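Local coordinates for protein pyruvate kinase (Pyrobaculum aerophilum, PDB 3QTG) that catalyses the last step of glycolysis, the transfer of a phosphoryl group from phosphoenolpyruvate to ADP to give pyruvate and ATP, at residues Ser277-Gly281 against Pro350-Leu354; Arg359-Lys364 against Arg389-Phe393; Asn119-Ala125 against Lys172-Ile176; Ala236-Leu240 against Val269-Ile273. The contacts are given in a common frame with arbitrary orientation. Numbering follows the deposited sequence.

Contact 1 of 4, residues Ser277-Gly281 against Pro350-Leu354; sequences SLKYG and PQSPL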
loop_
_atom_site.group_PDB
_atom_site.type_symbol
_atom_site.label_atom_id
_atom_site.label_comp_id
_atom_site.label_asym_id
_atom_site.label_seq_id
_atom_site.Cartn_x
_atom_site.Cartn_y
_atom_site.Cartn_z
ATOM N N SER A 277 23.424 1.526 -5.485
ATOM C CA SER A 277 24.034 2.441 -4.519
ATOM C C SER A 277 23.005 3.068 -3.588
ATOM O O SER A 277 23.259 3.158 -2.402
ATOM C CB SER A 277 24.858 3.557 -5.197
ATOM O OG SER A 277 25.861 3.017 -6.031
ATOM N N LEU A 278 21.871 3.507 -4.146
ATOM C CA LEU A 278 20.761 4.060 -3.376
ATOM C C LEU A 278 20.194 3.041 -2.397
ATOM O O LEU A 278 20.012 3.373 -1.235
ATOM C CB LEU A 278 19.660 4.644 -4.286
ATOM C CG LEU A 278 20.003 5.912 -5.091
ATOM C CD1 LEU A 278 18.998 6.177 -6.191
ATOM C CD2 LEU A 278 20.041 7.101 -4.163
ATOM N N LYS A 279 19.952 1.813 -2.869
ATOM C CA LYS A 279 19.519 0.690 -2.019
ATOM C C LYS A 279 20.399 0.490 -0.775
ATOM O O LYS A 279 19.884 0.249 0.315
ATOM C CB LYS A 279 19.469 -0.621 -2.832
ATOM C CG LYS A 279 19.078 -1.903 -2.030
ATOM C CD LYS A 279 18.779 -3.121 -2.955
ATOM C CE LYS A 279 20.072 -3.794 -3.440
ATOM N NZ LYS A 279 20.011 -4.699 -4.678
ATOM N N TYR A 280 21.718 0.574 -0.960
ATOM C CA TYR A 280 22.683 0.357 0.118
ATOM C C TYR A 280 23.147 1.616 0.843
ATOM O O TYR A 280 24.019 1.532 1.704
ATOM C CB TYR A 280 23.892 -0.463 -0.378
ATOM C CG TYR A 280 23.536 -1.915 -0.643
ATOM C CD1 TYR A 280 23.426 -2.394 -1.935
ATOM C CD2 TYR A 280 23.268 -2.793 0.415
ATOM C CE1 TYR A 280 23.083 -3.717 -2.181
ATOM C CE2 TYR A 280 22.918 -4.114 0.184
ATOM C CZ TYR A 280 22.828 -4.561 -1.110
ATOM O OH TYR A 280 22.493 -5.858 -1.350
ATOM N N GLY A 281 22.551 2.764 0.509
ATOM C CA GLY A 281 22.813 4.025 1.222
ATOM C C GLY A 281 24.216 4.540 1.017
ATOM O O GLY A 281 24.792 5.157 1.915
ATOM N N PRO A 350 13.184 8.379 -5.729
ATOM C CA PRO A 350 14.349 7.496 -5.794
ATOM C C PRO A 350 14.143 6.174 -5.052
ATOM O O PRO A 350 13.286 6.083 -4.152
ATOM C CB PRO A 350 15.455 8.322 -5.127
ATOM C CG PRO A 350 14.746 9.221 -4.212
ATOM C CD PRO A 350 13.374 9.489 -4.782
ATOM N N GLN A 351 14.893 5.156 -5.471
ATOM C CA GLN A 351 15.108 3.932 -4.693
ATOM C C GLN A 351 15.346 4.277 -3.209
ATOM O O GLN A 351 16.213 5.110 -2.885
ATOM C CB GLN A 351 16.317 3.179 -5.288
ATOM C CG GLN A 351 16.863 2.034 -4.462
ATOM C CD GLN A 351 16.032 0.767 -4.600
ATOM O OE1 GLN A 351 15.883 0.214 -5.701
ATOM N NE2 GLN A 351 15.493 0.293 -3.482
ATOM N N SER A 352 14.567 3.653 -2.318
ATOM C CA SER A 352 14.743 3.836 -0.871
ATOM C C SER A 352 15.881 2.951 -0.372
ATOM O O SER A 352 16.021 1.816 -0.822
ATOM C CB SER A 352 13.455 3.481 -0.109
ATOM O OG SER A 352 13.550 3.830 1.277
ATOM N N PRO A 353 16.702 3.460 0.553
ATOM C CA PRO A 353 17.692 2.553 1.130
ATOM C C PRO A 353 17.086 1.507 2.075
ATOM O O PRO A 353 16.031 1.731 2.666
ATOM C CB PRO A 353 18.637 3.478 1.901
ATOM C CG PRO A 353 17.947 4.736 2.054
ATOM C CD PRO A 353 16.806 4.828 1.083
ATOM N N LEU A 354 17.765 0.373 2.188
ATOM C CA LEU A 354 17.477 -0.643 3.187
ATOM C C LEU A 354 17.614 -0.079 4.599
ATOM O O LEU A 354 18.502 0.742 4.876
ATOM C CB LEU A 354 18.431 -1.836 3.022
ATOM C CG LEU A 354 18.259 -2.627 1.722
ATOM C CD1 LEU A 354 19.272 -3.745 1.625
ATOM C CD2 LEU A 354 16.833 -3.183 1.636
#
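An extended run, Pro350-Leu354, crosses the C-terminal end of helix 266-279; the nearest CA atoms, those of Lys279 and Pro353, are 4.1 Å apart. The extended chain engages the carbonyl of Lys279, the last helical residue: Leu354 N donates to Lys279 O at 2.8 Å, nearly straight at 169°. The same oxygen receives a CA-H...O contact from Pro353 CA at 3.3 Å. Proline, with no NH to satisfy, fits against this carbonyl. The helix ends in a Schellman motif: Gly281 N is hydrogen-bonded to Leu278 O at 3.1 Å, the NH of the next residue returns to Ser277 O, and Gly281 is the C-prime residue, whose positive phi glycine adopts easily. The helix belongs to the TIM barrel, whereas Pro350-Leu354 lies in the loop leading to helix 358-373 of the C-terminal alpha/beta domain, so the contact ties barrel to linker. Buried Leu278 packs its CB 3.8 Å from Gln351 CB, with CD1 4.3 Å from Pro350 CB. Gln351 lays its CG 3.5 Å from Lys279 N and turns its amide back, NE2 to Ser352 O at 3.1 Å. Leu354 CD1 reaches Tyr280 CE2 at 3.9 Å, while Lys279 and Tyr280 direct their polar ends to Glu241.

Contact 2 of 4, residues Arg359-Lys364 against Arg389-Phe393; sequences RDRFAK and RIAKF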
loop_
_atom_site.group_PDB
_atom_site.type_symbol
_atom_site.label_atom_id
_atom_site.label_comp_id
_atom_site.label_asym_id
_atom_site.label_seq_id
_atom_site.Cartn_x
_atom_site.Cartn_y
_atom_site.Cartn_z
ATOM N N ARG A 359 18.785 3.424 14.002
ATOM C CA ARG A 359 19.169 4.762 13.583
ATOM C C ARG A 359 18.636 5.093 12.196
ATOM O O ARG A 359 18.244 6.236 11.945
ATOM C CB ARG A 359 20.679 4.948 13.679
ATOM C CG ARG A 359 21.171 5.056 15.115
ATOM C CD ARG A 359 22.699 5.085 15.187
ATOM N NE ARG A 359 23.242 3.760 14.901
ATOM C CZ ARG A 359 24.417 3.527 14.315
ATOM N NH1 ARG A 359 25.212 4.531 13.963
ATOM N NH2 ARG A 359 24.810 2.273 14.095
ATOM N N ASP A 360 18.605 4.086 11.321
ATOM C CA ASP A 360 18.003 4.203 9.992
ATOM C C ASP A 360 16.518 4.529 10.097
ATOM O O ASP A 360 16.059 5.437 9.424
ATOM C CB ASP A 360 18.181 2.916 9.172
ATOM C CG ASP A 360 19.597 2.764 8.568
ATOM O OD1 ASP A 360 20.414 3.731 8.562
ATOM O OD2 ASP A 360 19.881 1.637 8.095
ATOM N N ARG A 361 15.781 3.785 10.934
ATOM C CA ARG A 361 14.347 4.025 11.154
ATOM C C ARG A 361 14.132 5.434 11.695
ATOM O O ARG A 361 13.261 6.130 11.217
ATOM C CB ARG A 361 13.716 2.975 12.081
ATOM C CG ARG A 361 14.038 1.557 11.654
ATOM C CD ARG A 361 13.244 0.472 12.404
ATOM N NE ARG A 361 13.521 -0.828 11.800
ATOM C CZ ARG A 361 12.774 -1.383 10.845
ATOM N NH1 ARG A 361 11.677 -0.763 10.394
ATOM N NH2 ARG A 361 13.127 -2.568 10.344
ATOM N N PHE A 362 14.960 5.867 12.644
ATOM C CA PHE A 362 14.896 7.247 13.158
ATOM C C PHE A 362 15.042 8.279 12.031
ATOM O O PHE A 362 14.204 9.191 11.903
ATOM C CB PHE A 362 15.971 7.479 14.232
ATOM C CG PHE A 362 16.060 8.910 14.739
ATOM C CD1 PHE A 362 15.166 9.382 15.688
ATOM C CD2 PHE A 362 17.059 9.762 14.284
ATOM C CE1 PHE A 362 15.260 10.679 16.178
ATOM C CE2 PHE A 362 17.170 11.056 14.752
ATOM C CZ PHE A 362 16.258 11.525 15.711
ATOM N N ALA A 363 16.092 8.132 11.214
ATOM C CA ALA A 363 16.393 9.117 10.149
ATOM C C ALA A 363 15.307 9.166 9.059
ATOM O O ALA A 363 14.861 10.239 8.666
ATOM C CB ALA A 363 17.776 8.877 9.550
ATOM N N LYS A 364 14.861 7.999 8.614
ATOM C CA LYS A 364 13.725 7.882 7.697
ATOM C C LYS A 364 12.470 8.586 8.243
ATOM O O LYS A 364 11.822 9.341 7.519
ATOM C CB LYS A 364 13.407 6.405 7.437
ATOM C CG LYS A 364 12.318 6.183 6.425
ATOM C CD LYS A 364 12.258 4.733 6.024
ATOM C CE LYS A 364 11.122 4.454 5.041
ATOM N NZ LYS A 364 9.801 4.368 5.784
ATOM N N ARG A 389 23.258 9.889 7.065
ATOM C CA ARG A 389 22.133 8.981 7.201
ATOM C C ARG A 389 20.814 9.664 6.774
ATOM O O ARG A 389 19.950 9.034 6.194
ATOM C CB ARG A 389 22.042 8.413 8.614
ATOM C CG ARG A 389 20.969 7.330 8.766
ATOM C CD ARG A 389 20.826 6.840 10.206
ATOM N NE ARG A 389 22.118 6.663 10.857
ATOM C CZ ARG A 389 22.899 5.599 10.726
ATOM N NH1 ARG A 389 24.075 5.569 11.357
ATOM N NH2 ARG A 389 22.522 4.570 9.968
ATOM N N ILE A 390 20.679 10.951 7.046
ATOM C CA ILE A 390 19.507 11.703 6.605
ATOM C C ILE A 390 19.491 11.818 5.088
ATOM O O ILE A 390 18.457 11.554 4.464
ATOM C CB ILE A 390 19.404 13.111 7.279
ATOM C CG1 ILE A 390 18.836 12.969 8.702
ATOM C CG2 ILE A 390 18.509 14.053 6.453
ATOM C CD1 ILE A 390 19.265 14.059 9.634
ATOM N N ALA A 391 20.634 12.206 4.514
ATOM C CA ALA A 391 20.756 12.405 3.064
ATOM C C ALA A 391 20.371 11.197 2.238
ATOM O O ALA A 391 19.796 11.340 1.152
ATOM C CB ALA A 391 22.166 12.882 2.683
ATOM N N LYS A 392 20.684 10.003 2.732
ATOM C CA LYS A 392 20.459 8.801 1.912
ATOM C C LYS A 392 18.987 8.526 1.709
ATOM O O LYS A 392 18.628 7.781 0.804
ATOM C CB LYS A 392 21.164 7.568 2.477
ATOM C CG LYS A 392 20.542 6.987 3.716
ATOM C CD LYS A 392 21.441 5.924 4.313
ATOM C CE LYS A 392 20.641 5.084 5.283
ATOM N NZ LYS A 392 21.511 4.111 5.955
ATOM N N PHE A 393 18.136 9.121 2.558
ATOM C CA PHE A 393 16.693 8.973 2.386
ATOM C C PHE A 393 16.146 10.054 1.496
ATOM O O PHE A 393 14.943 10.149 1.342
ATOM C CB PHE A 393 15.947 8.922 3.735
ATOM C CG PHE A 393 16.264 7.688 4.536
ATOM C CD1 PHE A 393 15.686 6.463 4.211
ATOM C CD2 PHE A 393 17.175 7.745 5.585
ATOM C CE1 PHE A 393 16.000 5.317 4.948
ATOM C CE2 PHE A 393 17.480 6.626 6.318
ATOM C CZ PHE A 393 16.880 5.408 5.999
#
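Asp360, buried on helix 358-373, is the acceptor around which this contact is organised. Its OD1 takes Arg389 NH2 at 2.7 Å and Lys392 NZ at 2.9 Å, forming a salt-bridge network with one acid between two bases; OD2 accepts from Gln356 N, so both carboxylate oxygens are satisfied. The long arms of Arg389 and Lys392 let their charges reach across from the other segment. A second arginine crowds the site: Arg359 NH1 lies 3.0 Å from Arg389 NH1, two like-charged donors that cannot bond to each other. Here two helices of the C-terminal alpha/beta domain, 358-373 and 385-391, pack against each other, Ile390 also touching strand 376-380. Ala363, small enough for a close approach, sets its CB 3.6 Å from Arg389 CG and 4.3 Å from Ile390 CG1. Just past the second helix, Phe393 turns its ring to the first. Lys364 CB sits over the ring face in a CH-pi contact, 3.9 Å from the centroid, and Ala363 CB is 3.9 Å from Phe393 CE2.

Contact 3 of 4, residues Asn119-Ala125 against Lys172-Ile176; sequences NKAFFSA and KDYDI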
loop_
_atom_site.group_PDB
_atom_site.type_symbol
_atom_site.label_atom_id
_atom_site.label_comp_id
_atom_site.label_asym_id
_atom_site.label_seq_id
_atom_site.Cartn_x
_atom_site.Cartn_y
_atom_site.Cartn_z
ATOM N N ASN A 119 52.975 -7.619 -20.029
ATOM C CA ASN A 119 52.160 -8.076 -18.908
ATOM C C ASN A 119 51.416 -9.345 -19.240
ATOM O O ASN A 119 50.582 -9.348 -20.160
ATOM C CB ASN A 119 51.193 -6.979 -18.455
ATOM C CG ASN A 119 50.826 -7.125 -16.995
ATOM O OD1 ASN A 119 50.622 -8.246 -16.518
ATOM N ND2 ASN A 119 50.783 -6.010 -16.264
ATOM N N LYS A 120 51.710 -10.419 -18.505
ATOM C CA LYS A 120 51.077 -11.715 -18.773
ATOM C C LYS A 120 49.553 -11.680 -18.593
ATOM O O LYS A 120 48.847 -12.438 -19.241
ATOM C CB LYS A 120 51.660 -12.851 -17.914
ATOM C CG LYS A 120 51.476 -14.271 -18.578
ATOM C CD LYS A 120 51.630 -15.373 -17.534
ATOM C CE LYS A 120 51.249 -16.779 -18.075
ATOM N NZ LYS A 120 52.412 -17.510 -18.686
ATOM N N ALA A 121 49.066 -10.802 -17.716
ATOM C CA ALA A 121 47.627 -10.654 -17.489
ATOM C C ALA A 121 46.858 -10.336 -18.786
ATOM O O ALA A 121 45.690 -10.719 -18.909
ATOM C CB ALA A 121 47.344 -9.607 -16.412
ATOM N N PHE A 122 47.514 -9.662 -19.742
ATOM C CA PHE A 122 46.923 -9.423 -21.066
ATOM C C PHE A 122 46.681 -10.772 -21.744
ATOM O O PHE A 122 45.597 -11.038 -22.275
ATOM C CB PHE A 122 47.824 -8.544 -21.945
ATOM C CG PHE A 122 47.293 -8.338 -23.367
ATOM C CD1 PHE A 122 46.223 -7.472 -23.614
ATOM C CD2 PHE A 122 47.853 -9.021 -24.437
ATOM C CE1 PHE A 122 45.729 -7.284 -24.911
ATOM C CE2 PHE A 122 47.386 -8.846 -25.742
ATOM C CZ PHE A 122 46.303 -7.964 -25.977
ATOM N N PHE A 123 47.689 -11.631 -21.708
ATOM C CA PHE A 123 47.587 -12.928 -22.382
ATOM C C PHE A 123 46.603 -13.872 -21.686
ATOM O O PHE A 123 45.880 -14.594 -22.366
ATOM C CB PHE A 123 48.990 -13.510 -22.671
ATOM C CG PHE A 123 49.810 -12.587 -23.519
ATOM C CD1 PHE A 123 49.707 -12.628 -24.906
ATOM C CD2 PHE A 123 50.596 -11.592 -22.931
ATOM C CE1 PHE A 123 50.415 -11.719 -25.707
ATOM C CE2 PHE A 123 51.299 -10.681 -23.725
ATOM C CZ PHE A 123 51.215 -10.752 -25.116
ATOM N N SER A 124 46.522 -13.811 -20.355
ATOM C CA SER A 124 45.514 -14.585 -19.620
ATOM C C SER A 124 44.077 -14.129 -19.877
ATOM O O SER A 124 43.170 -14.937 -19.789
ATOM C CB SER A 124 45.784 -14.543 -18.124
ATOM O OG SER A 124 47.094 -15.002 -17.867
ATOM N N ALA A 125 43.872 -12.851 -20.186
ATOM C CA ALA A 125 42.527 -12.294 -20.391
ATOM C C ALA A 125 41.946 -12.527 -21.802
ATOM O O ALA A 125 40.723 -12.514 -21.982
ATOM C CB ALA A 125 42.516 -10.802 -20.057
ATOM N N LYS A 172 36.564 -7.468 -21.066
ATOM C CA LYS A 172 37.418 -8.306 -20.215
ATOM C C LYS A 172 38.165 -7.473 -19.197
ATOM O O LYS A 172 38.595 -6.364 -19.484
ATOM C CB LYS A 172 38.443 -9.120 -21.031
ATOM C CG LYS A 172 37.867 -10.125 -22.009
ATOM C CD LYS A 172 37.264 -11.329 -21.317
ATOM C CE LYS A 172 36.675 -12.283 -22.339
ATOM N NZ LYS A 172 37.725 -13.181 -22.916
ATOM N N ASP A 173 38.310 -8.023 -18.001
ATOM C CA ASP A 173 39.103 -7.418 -16.943
ATOM C C ASP A 173 40.478 -8.069 -16.843
ATOM O O ASP A 173 40.614 -9.283 -17.005
ATOM C CB ASP A 173 38.395 -7.592 -15.603
ATOM C CG ASP A 173 37.116 -6.792 -15.511
ATOM O OD1 ASP A 173 37.002 -6.019 -14.529
ATOM O OD2 ASP A 173 36.242 -6.927 -16.405
ATOM N N TYR A 174 41.488 -7.261 -16.561
ATOM C CA TYR A 174 42.811 -7.788 -16.259
ATOM C C TYR A 174 42.997 -8.197 -14.784
ATOM O O TYR A 174 42.709 -7.421 -13.873
ATOM C CB TYR A 174 43.872 -6.757 -16.605
ATOM C CG TYR A 174 43.936 -6.305 -18.048
ATOM C CD1 TYR A 174 43.913 -7.221 -19.114
ATOM C CD2 TYR A 174 44.071 -4.955 -18.340
ATOM C CE1 TYR A 174 43.992 -6.770 -20.442
ATOM C CE2 TYR A 174 44.155 -4.506 -19.634
ATOM C CZ TYR A 174 44.131 -5.415 -20.679
ATOM O OH TYR A 174 44.228 -4.927 -21.953
ATOM N N ASP A 175 43.531 -9.390 -14.551
ATOM C CA ASP A 175 43.858 -9.815 -13.197
ATOM C C ASP A 175 45.229 -9.271 -12.755
ATOM O O ASP A 175 46.238 -9.977 -12.777
ATOM C CB ASP A 175 43.797 -11.342 -13.099
ATOM C CG ASP A 175 44.114 -11.856 -11.706
ATOM O OD1 ASP A 175 44.000 -11.090 -10.723
ATOM O OD2 ASP A 175 44.485 -13.046 -11.590
ATOM N N ILE A 176 45.257 -8.006 -12.351
ATOM C CA ILE A 176 46.501 -7.369 -11.912
ATOM C C ILE A 176 46.484 -7.025 -10.406
ATOM O O ILE A 176 45.572 -6.337 -9.923
ATOM C CB ILE A 176 46.823 -6.097 -12.739
ATOM C CG1 ILE A 176 47.089 -6.452 -14.207
ATOM C CG2 ILE A 176 48.033 -5.375 -12.168
ATOM C CD1 ILE A 176 46.962 -5.255 -15.153
HETATM O O HOH W 1 44.250 -11.227 -16.736
#
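The short helix 120-125 belongs to the beta-rich B domain of pyruvate kinase, inserted into the TIM barrel as a lid over the active site; Lys172-Ile176 lies in the loop after strand 167-169 that leads back to the barrel. Asn119 is the helix N-cap, its OD1 accepting from Ala121 N at 3.2 Å. Along the loop, Lys172 comes first; its long chain brings NZ to Ala125 O (3.2 Å) at the helix C-terminal end, where it also forms salt bridges with Glu127 and Asp130. Asp173 points away from the helix, its carboxylate accepting from Thr233 OG1 and Gly235 N, with its side chain about 8 Å from that of Glu232, a probable Mg(2+) ligand. Tyr174 turns back: its ring edge meets Ala125 CB, 4.0 Å from CD1, and its CE1 lies 3.9 Å from Phe122 CD1, while its hydroxyl bonds to Ile167 O. Small Ala125 leaves room for this ring; Ala121 lets Asp175 and Ile176 approach. Asp175 centres an inverse gamma turn (weak bond, Ile176 N to Tyr174 O, 3.0 Å), which brings Ile176 CG1 3.9 Å from Ala121 CB. One water bridges the backbones, donating to Ala121 O at 2.7 Å and accepting from Asp175 N at 2.9 Å.

Contact 4 of 4, residues Ala236-Leu240 against Val269-Ile273; sequences AVNNL and VQRRI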
loop_
_atom_site.group_PDB
_atom_site.type_symbol
_atom_site.label_atom_id
_atom_site.label_comp_id
_atom_site.label_asym_id
_atom_site.label_seq_id
_atom_site.Cartn_x
_atom_site.Cartn_y
_atom_site.Cartn_z
ATOM N N ALA A 236 33.559 -5.222 -12.551
ATOM C CA ALA A 236 32.987 -4.395 -11.471
ATOM C C ALA A 236 31.451 -4.503 -11.431
ATOM O O ALA A 236 30.846 -4.659 -10.356
ATOM C CB ALA A 236 33.426 -2.938 -11.631
ATOM N N VAL A 237 30.827 -4.430 -12.606
ATOM C CA VAL A 237 29.390 -4.590 -12.710
ATOM C C VAL A 237 28.928 -5.988 -12.251
ATOM O O VAL A 237 27.935 -6.095 -11.582
ATOM C CB VAL A 237 28.834 -4.182 -14.121
ATOM C CG1 VAL A 237 27.300 -4.440 -14.218
ATOM C CG2 VAL A 237 29.155 -2.716 -14.420
ATOM N N ASN A 238 29.654 -7.052 -12.585
ATOM C CA ASN A 238 29.259 -8.396 -12.109
ATOM C C ASN A 238 29.465 -8.626 -10.597
ATOM O O ASN A 238 28.881 -9.545 -10.027
ATOM C CB ASN A 238 29.948 -9.500 -12.921
ATOM C CG ASN A 238 29.708 -9.362 -14.427
ATOM O OD1 ASN A 238 28.607 -8.993 -14.888
ATOM N ND2 ASN A 238 30.735 -9.661 -15.199
ATOM N N ASN A 239 30.292 -7.793 -9.969
ATOM C CA ASN A 239 30.552 -7.825 -8.515
ATOM C C ASN A 239 30.010 -6.554 -7.795
ATOM O O ASN A 239 30.540 -6.115 -6.766
ATOM C CB ASN A 239 32.060 -7.984 -8.269
ATOM C CG ASN A 239 32.382 -8.544 -6.891
ATOM O OD1 ASN A 239 31.630 -9.348 -6.337
ATOM N ND2 ASN A 239 33.513 -8.128 -6.338
ATOM N N LEU A 240 28.931 -5.994 -8.333
ATOM C CA LEU A 240 28.396 -4.702 -7.869
ATOM C C LEU A 240 27.895 -4.708 -6.419
ATOM O O LEU A 240 28.257 -3.824 -5.638
ATOM C CB LEU A 240 27.296 -4.217 -8.822
ATOM C CG LEU A 240 26.857 -2.756 -8.752
ATOM C CD1 LEU A 240 28.036 -1.818 -8.955
ATOM C CD2 LEU A 240 25.803 -2.532 -9.819
ATOM N N VAL A 269 23.024 -0.174 -17.520
ATOM C CA VAL A 269 24.112 -0.397 -16.574
ATOM C C VAL A 269 24.228 0.785 -15.595
ATOM O O VAL A 269 24.331 0.572 -14.400
ATOM C CB VAL A 269 25.478 -0.719 -17.306
ATOM C CG1 VAL A 269 26.642 -0.663 -16.357
ATOM C CG2 VAL A 269 25.429 -2.083 -17.983
ATOM N N GLN A 270 24.188 2.020 -16.105
ATOM C CA GLN A 270 24.113 3.212 -15.267
ATOM C C GLN A 270 22.959 3.113 -14.267
ATOM O O GLN A 270 23.127 3.362 -13.072
ATOM C CB GLN A 270 23.933 4.469 -16.123
ATOM C CG GLN A 270 23.770 5.741 -15.281
ATOM C CD GLN A 270 23.749 7.020 -16.112
ATOM O OE1 GLN A 270 24.492 7.159 -17.095
ATOM N NE2 GLN A 270 22.897 7.959 -15.726
ATOM N N ARG A 271 21.777 2.759 -14.764
ATOM C CA ARG A 271 20.616 2.644 -13.894
ATOM C C ARG A 271 20.860 1.605 -12.805
ATOM O O ARG A 271 20.581 1.860 -11.641
ATOM C CB ARG A 271 19.366 2.311 -14.720
ATOM C CG ARG A 271 18.100 2.348 -13.951
ATOM C CD ARG A 271 16.950 1.774 -14.779
ATOM N NE ARG A 271 16.454 2.724 -15.765
ATOM C CZ ARG A 271 15.353 2.533 -16.488
ATOM N NH1 ARG A 271 14.639 1.424 -16.338
ATOM N NH2 ARG A 271 14.959 3.456 -17.356
ATOM N N ARG A 272 21.403 0.446 -13.173
ATOM C CA ARG A 272 21.664 -0.601 -12.188
ATOM C C ARG A 272 22.703 -0.192 -11.115
ATOM O O ARG A 272 22.529 -0.510 -9.935
ATOM C CB ARG A 272 22.010 -1.946 -12.860
ATOM C CG ARG A 272 22.653 -2.980 -11.908
ATOM C CD ARG A 272 22.471 -4.464 -12.375
ATOM N NE ARG A 272 23.442 -4.864 -13.407
ATOM C CZ ARG A 272 23.221 -4.825 -14.728
ATOM N NH1 ARG A 272 22.054 -4.395 -15.211
ATOM N NH2 ARG A 272 24.177 -5.212 -15.570
ATOM N N ILE A 273 23.757 0.520 -11.510
ATOM C CA ILE A 273 24.726 1.027 -10.525
ATOM C C ILE A 273 24.085 2.014 -9.537
ATOM O O ILE A 273 24.326 1.947 -8.316
ATOM C CB ILE A 273 25.984 1.681 -11.169
ATOM C CG1 ILE A 273 26.780 0.658 -12.015
ATOM C CG2 ILE A 273 26.864 2.265 -10.060
ATOM C CD1 ILE A 273 27.626 1.253 -13.153
#
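This is a buried, almost wholly apolar contact between neighbouring helical elements on the outer layer of the barrel, made by side chains while the backbones stay apart: the nearest CA atoms, those of Leu240 and Ile273, are 7.3 Å from each other. Val237 projects from helix 234-238 and sets CG2 3.8 Å from Val269 CG1 and 4.4 Å from Ile273 CD1. Leu240, in the first turn of helix 240-245, reaches the Ile273 backbone, its CD2 3.8 Å from Ile273 CA and 4.0 Å from Ile273 CG1. Branched aliphatic residues suit this seam because they fill it without polar groups needing partners. At its exposed margin Arg272 folds over, its methylene CG 3.8 Å from Leu240 CD2 and its guanidinium NH2 3.5 Å from Val237 CG1. Beneath, Ile231 of barrel strand 226-231 touches Val237, Leu240 and Ile273; that strand carries Lys230, the probable transition-state stabiliser. Strand 226-231 followed by helices 234-238 and 240-245, then strand 249-253 and helix 266-279, is the repeating beta-alpha arrangement of a TIM barrel.

Overall arrangement
Contact 4 is the buried one, apolar and set against the barrel strands, whereas contact 3 lies at the surface between the inserted domain and its return to the barrel; contacts 1 and 2 are partly buried. Helix 266-279 serves both contact 4, through its earlier turns, and contact 1, through its C-terminal end, with centres 14 Å apart. Contact 1 in turn touches contact 2, Pro353 CG lying 3.5 Å from Phe393 CE1, so the path runs from barrel to C-terminal domain. Towards the other domain, Asp173 OD1 of contact 3 comes within 4.0 Å of Ala236 N of contact 4. Chemistry follows place: aliphatic packing inside, backbone bonding at a helix end, a salt-bridge network in the C-terminal domain, and small apolar contacts, a lysine on a helix-end carbonyl and a bridging water at the surface.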